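Side-chain contact in UDP-N-acetylglucosamine 3-dehydrogenase (Acidithiobacillus ferrooxidans, PDB 7BVJ), which catalyses the NAD(+)-dependent oxidation of the glucosamine 3-hydroxyl of UDP-N-acetylglucosamine to a ketone, a step toward the diamino sugar of lipid A: residues R221-I224 with R229-S232. Residues are numbered along the deposited sequence; the frame is centred on the assembly and turned at random.
Sequences RMRI and RYAS. With F8U ((2R,3R)-2,3-bis(oxidanyl)butane-1,4-disulfonic acid), chain F.
Strands 219-225 and 229-234 form a beta hairpin in the large mixed sheet of this Gfo/Idh/MocA enzyme, and one face of it holds a bound disulfonate. I224 and A231 are an antiparallel hydrogen-bonded pair: I224 N gives its hydrogen to A231 O (2.8 Å), and A231 N returns a straighter bond, 163° at the hydrogen, to I224 O. Their side chains point to the face away from the disulfonate, where CB of I224 and CB of A231 meet at 4.2 Å.

The ligand face carries R223, Y230 and S232. R223 and Y230 run side by side in the same direction, the arginine's methylenes along the tyrosine, with CD of R223 3.4 Å from OH of Y230 and the guanidinium and ring planes 36° apart. A bend at chi3 (-61°) turns the guanidinium toward R221, with C01 of the ligand over one of its faces, offset toward the rim. One sulfonate is gripped twice: Y230 OH donates to O07 (2.8 Å), which lies in the ring plane at its edge, and S232 OG donates to O08 at a short 2.5 Å, a length to be taken with caution. The other sulfonate brings O13 to 3.2 Å from R223 CD. With an alanine in place of R223, CG and CD would be gone from beside the Y230 ring, which would probably leave a gap there and E143 with one arginine partner fewer.

That carboxylate, on adjoining strand 139-147, takes salt bridges from both R221 and R223. Beyond the hairpin's other edge, Y243 of strand 239-245 meets the Y230 ring edge-to-face, while M222 and I224 pack against helix 157-173, which covers the face of the sheet away from the ligand.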
loop_
_atom_site.group_PDB
_atom_site.type_symbol
_atom_site.label_atom_id
_atom_site.label_comp_id
_atom_site.label_asym_id
_atom_site.label_seq_id
_atom_site.Cartn_x
_atom_site.Cartn_y
_atom_site.Cartn_z
ATOM N N ARG A 221 2.245 -14.384 0.545
ATOM C CA ARG A 221 1.245 -15.223 1.182
ATOM C C ARG A 221 0.879 -14.669 2.553
ATOM O O ARG A 221 1.666 -13.949 3.182
ATOM C CB ARG A 221 1.747 -16.663 1.272
ATOM C CG ARG A 221 1.965 -17.291 -0.116
ATOM C CD ARG A 221 2.239 -18.785 -0.056
ATOM N NE ARG A 221 3.214 -19.135 0.973
ATOM C CZ ARG A 221 4.485 -19.446 0.734
ATOM N NH1 ARG A 221 4.953 -19.448 -0.510
ATOM N NH2 ARG A 221 5.291 -19.752 1.745
ATOM N N MET A 222 -0.344 -14.983 2.989
ATOM C CA MET A 222 -0.818 -14.622 4.326
ATOM C C MET A 222 -1.778 -15.686 4.830
ATOM O O MET A 222 -2.800 -15.965 4.193
ATOM C CB MET A 222 -1.513 -13.259 4.351
ATOM C CG MET A 222 -1.982 -12.844 5.763
ATOM S SD MET A 222 -2.768 -11.211 5.820
ATOM C CE MET A 222 -1.327 -10.167 5.845
ATOM N N ARG A 223 -1.466 -16.259 5.982
ATOM C CA ARG A 223 -2.394 -17.105 6.703
ATOM C C ARG A 223 -2.994 -16.310 7.860
ATOM O O ARG A 223 -2.314 -15.501 8.505
ATOM C CB ARG A 223 -1.685 -18.376 7.179
ATOM C CG ARG A 223 -1.352 -19.296 6.001
ATOM C CD ARG A 223 -0.371 -20.415 6.350
ATOM N NE ARG A 223 0.930 -19.915 6.802
ATOM C CZ ARG A 223 1.901 -19.468 6.002
ATOM N NH1 ARG A 223 1.753 -19.440 4.681
ATOM N NH2 ARG A 223 3.028 -19.041 6.531
ATOM N N ILE A 224 -4.295 -16.494 8.072
ATOM C CA ILE A 224 -5.077 -15.701 9.007
ATOM C C ILE A 224 -5.910 -16.653 9.856
ATOM O O ILE A 224 -6.588 -17.538 9.320
ATOM C CB ILE A 224 -5.972 -14.698 8.263
ATOM C CG1 ILE A 224 -5.163 -13.929 7.201
ATOM C CG2 ILE A 224 -6.642 -13.782 9.239
ATOM C CD1 ILE A 224 -5.966 -12.881 6.466
ATOM N N ARG A 229 -11.969 -20.166 12.144
ATOM C CA ARG A 229 -11.683 -20.163 10.715
ATOM C C ARG A 229 -10.187 -20.063 10.480
ATOM O O ARG A 229 -9.436 -19.558 11.320
ATOM C CB ARG A 229 -12.365 -19.002 9.983
ATOM C CG ARG A 229 -13.762 -19.296 9.535
ATOM C CD ARG A 229 -14.616 -18.050 9.476
ATOM N NE ARG A 229 -15.957 -18.307 10.015
ATOM C CZ ARG A 229 -16.838 -19.161 9.489
ATOM N NH1 ARG A 229 -16.544 -19.860 8.394
ATOM N NH2 ARG A 229 -18.025 -19.325 10.067
ATOM N N TYR A 230 -9.772 -20.528 9.306
ATOM C CA TYR A 230 -8.405 -20.337 8.837
ATOM C C TYR A 230 -8.448 -19.913 7.378
ATOM O O TYR A 230 -8.966 -20.647 6.537
ATOM C CB TYR A 230 -7.602 -21.621 9.031
ATOM C CG TYR A 230 -6.370 -21.826 8.175
ATOM C CD1 TYR A 230 -6.436 -22.569 7.001
ATOM C CD2 TYR A 230 -5.128 -21.349 8.579
ATOM C CE1 TYR A 230 -5.310 -22.799 6.229
ATOM C CE2 TYR A 230 -3.990 -21.577 7.814
ATOM C CZ TYR A 230 -4.085 -22.306 6.640
ATOM O OH TYR A 230 -2.965 -22.543 5.874
ATOM N N ALA A 231 -7.922 -18.734 7.076
ATOM C CA ALA A 231 -7.847 -18.237 5.708
ATOM C C ALA A 231 -6.398 -18.268 5.232
ATOM O O ALA A 231 -5.505 -17.747 5.907
ATOM C CB ALA A 231 -8.408 -16.819 5.613
ATOM N N SER A 232 -6.166 -18.882 4.075
ATOM C CA SER A 232 -4.864 -18.879 3.425
ATOM C C SER A 232 -4.999 -18.111 2.113
ATOM O O SER A 232 -5.853 -18.445 1.282
ATOM C CB SER A 232 -4.365 -20.309 3.199
ATOM O OG SER A 232 -3.026 -20.329 2.729
HETATM C C01 F8U F . 2.225 -23.288 6.190
HETATM C C02 F8U F . 2.302 -24.156 4.927
HETATM C C03 F8U F . 1.207 -24.031 3.869
HETATM C C04 F8U F . -0.134 -23.473 4.307
HETATM O O06 F8U F . -1.179 -24.355 1.824
HETATM O O07 F8U F . -2.715 -23.816 3.432
HETATM O O08 F8U F . -1.322 -22.121 2.319
HETATM O O09 F8U F . 0.964 -25.302 3.388
HETATM O O10 F8U F . 3.458 -23.817 4.238
HETATM O O12 F8U F . 1.684 -24.690 8.570
HETATM O O13 F8U F . 0.345 -22.886 8.227
HETATM O O14 F8U F . 0.072 -24.770 6.670
HETATM S S05 F8U F . -1.368 -23.417 2.959
HETATM S S11 F8U F . 1.062 -23.946 7.439
#